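Local coordinates for protein dimethylsulfoniopropionate lyase (Roseovarius nubinhibens, PDB 4B29) that probably cleaves dimethylsulfoniopropionate to release dimethyl sulfide, as a zinc-binding lyase of the cupin superfamily, at residues R109-A121 against R133-Y145. Numbering follows the deposited sequence.
Sequences RDFLNRFGWFELA and RVTVGYWGPGLDY. With PO4 (phosphate ion), chain E; EDO (1,2-ethanediol), chain F; PO4 (phosphate ion), chain B.
G116 pairs with Y138 and F118 with V136 through two backbone hydrogen bonds each, in the antiparallel strands 115-119 and 133-139 of the cupin fold, whose axes lie 4.7 Å apart at 162°. The ladder ends in a classic beta bulge: V134 O accepts from both L120 N (2.8 Å) and A121 N (3.3 Å), while V134 N returns a bond to A121 O.

Aromatic packing occupies the face of F115 and W139. F115 CD2 sits 3.2 Å from W139 NE1, over the indole face, and F111 CZ meets the indole edge, 3.5 Å from NE1. Y145 completes the cluster; its hydroxyl bonds a phosphate ion also held by Y156 and H148, and its side chain lies about 6 Å from the zinc ion. On the other face of the sheet V136 CB makes a CH-pi contact with the F118 ring, 23° off the normal.

Polar contacts join R114 to the turn 140-142. R114 binds both carboxylate oxygens of D110 side-on, forming a salt bridge, and a bend at chi3 (-65°) helps direct its guanidinium toward the turn. P141 O lies in the guanidinium plane and accepts end-on from NH1 (2.9 Å) and NH2 (3.0 Å); NH1 also donates to O4 of a second phosphate ion.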
ATOM      1  N   ARG A 109      19.519  -5.570  -1.765  1.00 24.49           N
ATOM      2  CA  ARG A 109      19.506  -4.913  -0.461  1.00 24.80           C
ATOM      3  C   ARG A 109      18.984  -3.463  -0.427  1.00 23.75           C
ATOM      4  O   ARG A 109      18.316  -3.067   0.533  1.00 23.32           O
ATOM      5  CB  ARG A 109      20.909  -4.995   0.205  1.00 25.74           C
ATOM      6  CG  ARG A 109      21.008  -4.322   1.602  1.00 27.57           C
ATOM      7  CD  ARG A 109      20.093  -4.988   2.685  1.00 30.09           C
ATOM      8  NE  ARG A 109      20.181  -6.453   2.652  1.00 33.08           N
ATOM      9  CZ  ARG A 109      19.286  -7.286   3.184  1.00 34.81           C
ATOM     10  NH1 ARG A 109      18.201  -6.824   3.797  1.00 34.29           N
ATOM     11  NH2 ARG A 109      19.472  -8.590   3.092  1.00 35.25           N
ATOM     12  N   ASP A 110      19.310  -2.650  -1.438  1.00 22.32           N
ATOM     13  CA  ASP A 110      18.882  -1.263  -1.455  1.00 21.97           C
ATOM     14  C   ASP A 110      17.330  -1.186  -1.479  1.00 20.99           C
ATOM     15  O   ASP A 110      16.731  -0.360  -0.774  1.00 20.85           O
ATOM     16  CB  ASP A 110      19.438  -0.549  -2.698  1.00 22.65           C
ATOM     17  CG  ASP A 110      18.991   0.906  -2.780  1.00 22.82           C
ATOM     18  OD1 ASP A 110      19.233   1.674  -1.827  1.00 25.07           O
ATOM     19  OD2 ASP A 110      18.403   1.288  -3.815  1.00 27.15           O
ATOM     20  N   PHE A 111      16.730  -2.044  -2.292  1.00 20.89           N
ATOM     21  CA  PHE A 111      15.244  -2.100  -2.409  1.00 20.46           C
ATOM     22  C   PHE A 111      14.675  -2.498  -1.035  1.00 20.03           C
ATOM     23  O   PHE A 111      13.744  -1.834  -0.534  1.00 19.53           O
ATOM     24  CB  PHE A 111      14.886  -3.086  -3.512  1.00 19.55           C
ATOM     25  CG  PHE A 111      13.399  -3.149  -3.859  1.00 20.11           C
ATOM     26  CD1 PHE A 111      12.512  -3.884  -3.056  1.00 20.92           C
ATOM     27  CD2 PHE A 111      12.913  -2.549  -5.020  1.00 19.91           C
ATOM     28  CE1 PHE A 111      11.148  -4.001  -3.419  1.00 20.35           C
ATOM     29  CE2 PHE A 111      11.543  -2.658  -5.378  1.00 19.71           C
ATOM     30  CZ  PHE A 111      10.676  -3.391  -4.550  1.00 17.00           C
ATOM     31  N   LEU A 112      15.255  -3.521  -0.394  1.00 20.25           N
ATOM     32  CA  LEU A 112      14.785  -3.931   0.953  1.00 20.12           C
ATOM     33  C   LEU A 112      14.955  -2.842   2.001  1.00 21.23           C
ATOM     34  O   LEU A 112      14.126  -2.713   2.917  1.00 22.11           O
ATOM     35  CB  LEU A 112      15.457  -5.240   1.391  1.00 20.59           C
ATOM     36  CG  LEU A 112      15.092  -6.462   0.529  1.00 22.85           C
ATOM     37  CD1 LEU A 112      15.893  -7.685   0.931  1.00 25.70           C
ATOM     38  CD2 LEU A 112      13.566  -6.783   0.661  1.00 24.93           C
ATOM     39  N   ASN A 113      16.017  -2.029   1.897  1.00 20.07           N
ATOM     40  CA  ASN A 113      16.203  -0.922   2.832  1.00 20.73           C
ATOM     41  C   ASN A 113      15.188   0.190   2.679  1.00 19.49           C
ATOM     42  O   ASN A 113      14.837   0.874   3.649  1.00 21.08           O
ATOM     43  CB  ASN A 113      17.594  -0.288   2.626  1.00 21.77           C
ATOM     44  CG  ASN A 113      18.710  -1.140   3.199  1.00 25.43           C
ATOM     45  OD1 ASN A 113      18.500  -1.963   4.109  1.00 25.79           O
ATOM     46  ND2 ASN A 113      19.919  -0.939   2.673  1.00 27.47           N
ATOM     47  N   ARG A 114      14.751   0.424   1.444  1.00 18.41           N
ATOM     48  CA  ARG A 114      14.036   1.653   1.144  1.00 17.79           C
ATOM     49  C   ARG A 114      12.594   1.372   0.642  1.00 17.29           C
ATOM     50  O   ARG A 114      11.933   2.257   0.130  1.00 16.96           O
ATOM     51  CB  ARG A 114      14.823   2.498   0.099  1.00 18.09           C
ATOM     52  CG  ARG A 114      16.213   2.850   0.652  1.00 19.63           C
ATOM     53  CD  ARG A 114      16.865   4.011  -0.138  1.00 20.48           C
ATOM     54  NE  ARG A 114      17.110   3.561  -1.510  1.00 19.92           N
ATOM     55  CZ  ARG A 114      16.496   4.082  -2.572  1.00 19.03           C
ATOM     56  NH1 ARG A 114      15.613   5.070  -2.420  1.00 17.74           N
ATOM     57  NH2 ARG A 114      16.774   3.614  -3.778  1.00 20.06           N
ATOM     58  N   PHE A 115      12.126   0.165   0.892  1.00 17.75           N
ATOM     59  CA  PHE A 115      10.709  -0.158   0.606  1.00 16.69           C
ATOM     60  C   PHE A 115      10.177  -0.984   1.766  1.00 16.90           C
ATOM     61  O   PHE A 115      10.928  -1.703   2.453  1.00 16.51           O
ATOM     62  CB  PHE A 115      10.604  -0.940  -0.711  1.00 16.32           C
ATOM     63  CG  PHE A 115       9.712  -2.168  -0.633  1.00 17.03           C
ATOM     64  CD1 PHE A 115      10.261  -3.394  -0.252  1.00 18.57           C
ATOM     65  CD2 PHE A 115       8.334  -2.089  -0.901  1.00 19.70           C
ATOM     66  CE1 PHE A 115       9.480  -4.558  -0.186  1.00 22.36           C
ATOM     67  CE2 PHE A 115       7.525  -3.268  -0.808  1.00 20.74           C
ATOM     68  CZ  PHE A 115       8.111  -4.473  -0.465  1.00 21.09           C
ATOM     69  N   GLY A 116       8.873  -0.914   1.985  1.00 14.87           N
ATOM     70  CA  GLY A 116       8.243  -1.939   2.845  1.00 13.83           C
ATOM     71  C   GLY A 116       6.733  -1.812   2.689  1.00 13.64           C
ATOM     72  O   GLY A 116       6.236  -0.916   2.010  1.00 13.73           O
ATOM     73  N   TRP A 117       6.000  -2.714   3.319  1.00 12.46           N
ATOM     74  CA  TRP A 117       4.544  -2.630   3.254  1.00 12.00           C
ATOM     75  C   TRP A 117       3.953  -3.137   4.566  1.00 12.42           C
ATOM     76  O   TRP A 117       4.640  -3.823   5.347  1.00 13.11           O
ATOM     77  CB  TRP A 117       3.996  -3.492   2.088  1.00 13.58           C
ATOM     78  CG  TRP A 117       4.181  -4.969   2.225  1.00 13.58           C
ATOM     79  CD1 TRP A 117       5.311  -5.681   1.993  1.00 17.10           C
ATOM     80  CD2 TRP A 117       3.176  -5.919   2.632  1.00 13.84           C
ATOM     81  NE1 TRP A 117       5.077  -7.041   2.211  1.00 20.10           N
ATOM     82  CE2 TRP A 117       3.775  -7.202   2.610  1.00 16.84           C
ATOM     83  CE3 TRP A 117       1.833  -5.798   2.998  1.00 13.55           C
ATOM     84  CZ2 TRP A 117       3.066  -8.381   2.941  1.00 18.06           C
ATOM     85  CZ3 TRP A 117       1.125  -6.967   3.341  1.00 18.03           C
ATOM     86  CH2 TRP A 117       1.757  -8.236   3.300  1.00 16.99           C
ATOM     87  N   PHE A 118       2.670  -2.848   4.770  1.00 12.45           N
ATOM     88  CA  PHE A 118       2.007  -3.448   5.915  1.00 11.36           C
ATOM     89  C   PHE A 118       0.526  -3.609   5.597  1.00 12.12           C
ATOM     90  O   PHE A 118      -0.001  -3.013   4.638  1.00 11.35           O
ATOM     91  CB  PHE A 118       2.219  -2.614   7.189  1.00 11.66           C
ATOM     92  CG  PHE A 118       1.556  -1.236   7.192  1.00 12.24           C
ATOM     93  CD1 PHE A 118       0.242  -1.027   7.656  1.00 11.47           C
ATOM     94  CD2 PHE A 118       2.282  -0.127   6.765  1.00 11.04           C
ATOM     95  CE1 PHE A 118      -0.324   0.283   7.712  1.00 13.18           C
ATOM     96  CE2 PHE A 118       1.729   1.170   6.835  1.00 12.88           C
ATOM     97  CZ  PHE A 118       0.427   1.396   7.266  1.00 12.67           C
ATOM     98  N   GLU A 119      -0.167  -4.403   6.419  1.00 11.30           N
ATOM     99  CA  GLU A 119      -1.604  -4.634   6.182  1.00 11.65           C
ATOM    100  C   GLU A 119      -2.375  -3.842   7.220  1.00 12.10           C
ATOM    101  O   GLU A 119      -2.289  -4.120   8.426  1.00 13.77           O
ATOM    102  CB  GLU A 119      -1.894  -6.146   6.310  1.00 12.28           C
ATOM    103  CG  GLU A 119      -3.353  -6.542   5.971  1.00 11.46           C
ATOM    104  CD  GLU A 119      -3.545  -8.070   6.042  1.00 17.20           C
ATOM    105  OE1 GLU A 119      -2.560  -8.840   6.148  1.00 22.35           O
ATOM    106  OE2 GLU A 119      -4.702  -8.465   6.258  1.00 17.06           O
ATOM    107  N   LEU A 120      -3.080  -2.812   6.778  1.00 10.55           N
ATOM    108  CA  LEU A 120      -3.819  -1.990   7.709  1.00 10.41           C
ATOM    109  C   LEU A 120      -5.062  -2.712   8.190  1.00 11.99           C
ATOM    110  O   LEU A 120      -5.386  -2.699   9.398  1.00 11.78           O
ATOM    111  CB  LEU A 120      -4.217  -0.685   6.996  1.00  9.63           C
ATOM    112  CG  LEU A 120      -5.147   0.248   7.765  1.00 11.31           C
ATOM    113  CD1 LEU A 120      -4.514   0.608   9.200  1.00 13.88           C
ATOM    114  CD2 LEU A 120      -5.452   1.510   6.927  1.00 13.86           C
ATOM    115  N   ALA A 121      -5.794  -3.304   7.249  1.00 11.14           N
ATOM    116  CA  ALA A 121      -7.079  -3.969   7.604  1.00 10.14           C
ATOM    117  C   ALA A 121      -7.163  -5.228   6.778  1.00 11.55           C
ATOM    118  O   ALA A 121      -6.773  -5.264   5.598  1.00 11.84           O
ATOM    119  CB  ALA A 121      -8.290  -3.092   7.330  1.00 11.04           C
ATOM    120  N   ARG A 133      -9.357  -6.341   2.187  1.00 15.38           N
ATOM    121  CA  ARG A 133      -7.988  -6.256   2.654  1.00 12.97           C
ATOM    122  C   ARG A 133      -7.435  -4.921   2.155  1.00 11.95           C
ATOM    123  O   ARG A 133      -7.667  -4.553   0.984  1.00 10.42           O
ATOM    124  CB  ARG A 133      -7.210  -7.433   2.107  1.00 13.06           C
ATOM    125  CG  ARG A 133      -5.789  -7.469   2.481  1.00 13.75           C
ATOM    126  CD  ARG A 133      -5.172  -8.760   1.897  1.00 21.11           C
ATOM    127  NE  ARG A 133      -3.863  -9.041   2.468  1.00 22.04           N
ATOM    128  CZ  ARG A 133      -2.717  -9.086   1.803  1.00 23.48           C
ATOM    129  NH1 ARG A 133      -2.650  -8.796   0.511  1.00 26.70           N
ATOM    130  NH2 ARG A 133      -1.620  -9.396   2.444  1.00 25.68           N
ATOM    131  N   VAL A 134      -6.771  -4.207   3.061  1.00 10.25           N
ATOM    132  CA  VAL A 134      -6.220  -2.875   2.754  1.00 10.21           C
ATOM    133  C   VAL A 134      -4.743  -2.936   3.130  1.00 10.51           C
ATOM    134  O   VAL A 134      -4.392  -3.169   4.288  1.00 10.62           O
ATOM    135  CB  VAL A 134      -6.887  -1.790   3.603  1.00  9.99           C
ATOM    136  CG1 VAL A 134      -6.248  -0.417   3.237  1.00 13.26           C
ATOM    137  CG2 VAL A 134      -8.368  -1.717   3.364  1.00 12.11           C
ATOM    138  N   THR A 135      -3.862  -2.716   2.153  1.00  8.72           N
ATOM    139  CA  THR A 135      -2.429  -2.691   2.431  1.00  8.95           C
ATOM    140  C   THR A 135      -1.840  -1.332   2.049  1.00  9.89           C
ATOM    141  O   THR A 135      -2.461  -0.556   1.323  1.00 10.51           O
ATOM    142  CB  THR A 135      -1.612  -3.784   1.727  1.00 10.72           C
ATOM    143  OG1 THR A 135      -1.751  -3.649   0.294  1.00 11.17           O
ATOM    144  CG2 THR A 135      -2.100  -5.163   2.160  1.00 10.22           C
ATOM    145  N   VAL A 136      -0.652  -1.073   2.574  1.00  9.74           N
ATOM    146  CA  VAL A 136       0.037   0.208   2.306  1.00 10.60           C
ATOM    147  C   VAL A 136       1.463  -0.130   1.899  1.00 10.85           C
ATOM    148  O   VAL A 136       2.102  -0.999   2.516  1.00 10.43           O
ATOM    149  CB  VAL A 136       0.061   1.092   3.621  1.00  9.22           C
ATOM    150  CG1 VAL A 136       1.095   2.277   3.455  1.00 12.19           C
ATOM    151  CG2 VAL A 136      -1.328   1.630   3.915  1.00 11.20           C
ATOM    152  N   GLY A 137       2.011   0.547   0.862  1.00  9.98           N
ATOM    153  CA  GLY A 137       3.394   0.281   0.458  1.00 10.90           C
ATOM    154  C   GLY A 137       4.125   1.626   0.344  1.00 11.44           C
ATOM    155  O   GLY A 137       3.472   2.678   0.105  1.00 11.97           O
ATOM    156  N   TYR A 138       5.426   1.618   0.614  1.00 11.45           N
ATOM    157  CA  TYR A 138       6.283   2.799   0.373  1.00 12.35           C
ATOM    158  C   TYR A 138       7.494   2.337  -0.398  1.00 12.45           C
ATOM    159  O   TYR A 138       8.077   1.282  -0.099  1.00 13.11           O
ATOM    160  CB  TYR A 138       6.749   3.395   1.700  1.00 11.62           C
ATOM    161  CG  TYR A 138       7.734   4.543   1.480  1.00 12.21           C
ATOM    162  CD1 TYR A 138       7.260   5.832   1.292  1.00 15.06           C
ATOM    163  CD2 TYR A 138       9.108   4.275   1.423  1.00 16.45           C
ATOM    164  CE1 TYR A 138       8.197   6.924   1.092  1.00 17.31           C
ATOM    165  CE2 TYR A 138      10.049   5.331   1.189  1.00 14.72           C
ATOM    166  CZ  TYR A 138       9.552   6.623   1.069  1.00 16.17           C
ATOM    167  OH  TYR A 138      10.484   7.642   0.861  1.00 17.88           O
ATOM    168  N   TRP A 139       7.878   3.115  -1.416  1.00 13.16           N
ATOM    169  CA  TRP A 139       9.123   2.883  -2.134  1.00 13.03           C
ATOM    170  C   TRP A 139       9.875   4.204  -2.243  1.00 14.18           C
ATOM    171  O   TRP A 139       9.305   5.202  -2.664  1.00 14.85           O
ATOM    172  CB  TRP A 139       8.829   2.440  -3.581  1.00 13.99           C
ATOM    173  CG  TRP A 139       8.272   1.050  -3.663  1.00 12.83           C
ATOM    174  CD1 TRP A 139       8.951  -0.085  -3.991  1.00 16.56           C
ATOM    175  CD2 TRP A 139       6.894   0.657  -3.445  1.00 14.34           C
ATOM    176  NE1 TRP A 139       8.076  -1.163  -4.004  1.00 17.73           N
ATOM    177  CE2 TRP A 139       6.824  -0.731  -3.660  1.00 16.31           C
ATOM    178  CE3 TRP A 139       5.736   1.363  -3.098  1.00 14.38           C
ATOM    179  CZ2 TRP A 139       5.621  -1.462  -3.515  1.00 17.63           C
ATOM    180  CZ3 TRP A 139       4.523   0.647  -2.989  1.00 17.91           C
ATOM    181  CH2 TRP A 139       4.505  -0.756  -3.184  1.00 15.52           C
ATOM    182  N   GLY A 140      11.149   4.187  -1.859  1.00 14.73           N
ATOM    183  CA  GLY A 140      11.934   5.448  -2.037  1.00 15.78           C
ATOM    184  C   GLY A 140      12.213   5.666  -3.531  1.00 16.91           C
ATOM    185  O   GLY A 140      11.944   4.821  -4.388  1.00 16.29           O
ATOM    186  N   PRO A 141      12.814   6.824  -3.858  1.00 17.05           N
ATOM    187  CA  PRO A 141      13.156   7.081  -5.258  1.00 17.32           C
ATOM    188  C   PRO A 141      14.112   6.075  -5.873  1.00 17.32           C
ATOM    189  O   PRO A 141      14.908   5.438  -5.189  1.00 18.53           O
ATOM    190  CB  PRO A 141      13.860   8.465  -5.206  1.00 17.46           C
ATOM    191  CG  PRO A 141      13.597   9.028  -3.864  1.00 19.93           C
ATOM    192  CD  PRO A 141      13.279   7.866  -2.935  1.00 17.85           C
ATOM    193  N   GLY A 142      14.068   5.952  -7.194  1.00 17.24           N
ATOM    194  CA  GLY A 142      15.057   5.137  -7.905  1.00 17.08           C
ATOM    195  C   GLY A 142      14.980   3.655  -7.695  1.00 18.55           C
ATOM    196  O   GLY A 142      16.005   2.959  -7.665  1.00 19.34           O
ATOM    197  N   LEU A 143      13.751   3.144  -7.511  1.00 16.62           N
ATOM    198  CA  LEU A 143      13.560   1.705  -7.339  1.00 16.66           C
ATOM    199  C   LEU A 143      12.750   1.134  -8.479  1.00 17.38           C
ATOM    200  O   LEU A 143      11.866   1.812  -9.028  1.00 17.30           O
ATOM    201  CB  LEU A 143      12.823   1.453  -6.012  1.00 15.11           C
ATOM    202  CG  LEU A 143      13.635   1.744  -4.739  1.00 17.32           C
ATOM    203  CD1 LEU A 143      12.773   1.310  -3.485  1.00 18.60           C
ATOM    204  CD2 LEU A 143      14.963   0.966  -4.743  1.00 17.66           C
ATOM    205  N   ASP A 144      13.082  -0.096  -8.851  1.00 17.80           N
ATOM    206  CA  ASP A 144      12.340  -0.795  -9.887  0.50 18.95           C
ATOM    207  C   ASP A 144      11.745  -2.049  -9.256  1.00 18.53           C
ATOM    208  O   ASP A 144      12.444  -3.001  -8.918  1.00 19.35           O
ATOM    209  CB  ASP A 144      13.250  -1.148 -11.058  0.50 20.63           C
ATOM    210  CG  ASP A 144      12.483  -1.592 -12.279  0.50 24.86           C
ATOM    211  OD1 ASP A 144      11.934  -0.720 -13.015  0.50 29.44           O
ATOM    212  OD2 ASP A 144      12.435  -2.822 -12.509  0.50 29.97           O
ATOM    213  N   TYR A 145      10.444  -1.999  -9.032  1.00 17.11           N
ATOM    214  CA  TYR A 145       9.704  -3.154  -8.498  1.00 15.88           C
ATOM    215  C   TYR A 145       9.313  -3.933  -9.718  1.00 15.76           C
ATOM    216  O   TYR A 145       8.433  -3.494 -10.495  1.00 16.83           O
ATOM    217  CB  TYR A 145       8.482  -2.631  -7.728  1.00 14.65           C
ATOM    218  CG  TYR A 145       7.642  -3.663  -7.012  1.00 14.00           C
ATOM    219  CD1 TYR A 145       8.082  -4.983  -6.843  1.00 16.55           C
ATOM    220  CD2 TYR A 145       6.422  -3.285  -6.446  1.00 14.00           C
ATOM    221  CE1 TYR A 145       7.281  -5.914  -6.156  1.00 15.50           C
ATOM    222  CE2 TYR A 145       5.627  -4.207  -5.730  1.00 13.44           C
ATOM    223  CZ  TYR A 145       6.074  -5.515  -5.610  1.00 15.39           C
ATOM    224  OH  TYR A 145       5.284  -6.422  -4.904  1.00 16.23           O
TER
HETATM  225  P   PO4 E1200      14.431   8.166   0.557  0.80 38.37           P
HETATM  226  O1  PO4 E1200      14.955   8.427   1.988  0.80 35.16           O
HETATM  227  O2  PO4 E1200      12.962   7.775   0.552  0.80 33.06           O
HETATM  228  O3  PO4 E1200      14.428   9.480  -0.186  0.80 36.96           O
HETATM  229  O4  PO4 E1200      15.205   7.063  -0.152  0.80 30.49           O
HETATM  230  C1  EDO F1201       0.621  -2.035  -1.711  1.00 26.11           C
HETATM  231  O1  EDO F1201       1.340  -1.087  -2.503  1.00 19.74           O
HETATM  232  C2  EDO F1201       1.647  -2.971  -1.131  1.00 29.13           C
HETATM  233  O2  EDO F1201       0.874  -3.998  -0.544  1.00 26.44           O
HETATM  234  P   PO4 B1197       1.677  -5.468  -4.987  1.00 13.83           P
HETATM  235  O1  PO4 B1197       2.918  -5.779  -4.203  1.00 15.83           O
HETATM  236  O2  PO4 B1197       0.653  -4.862  -4.007  1.00 14.16           O
HETATM  237  O3  PO4 B1197       1.933  -4.500  -6.134  1.00 14.97           O
HETATM  238  O4  PO4 B1197       1.073  -6.693  -5.592  1.00 12.41           O
HETATM  239  O   HOH W   1      -4.367 -11.039   4.774  1.00 20.59           O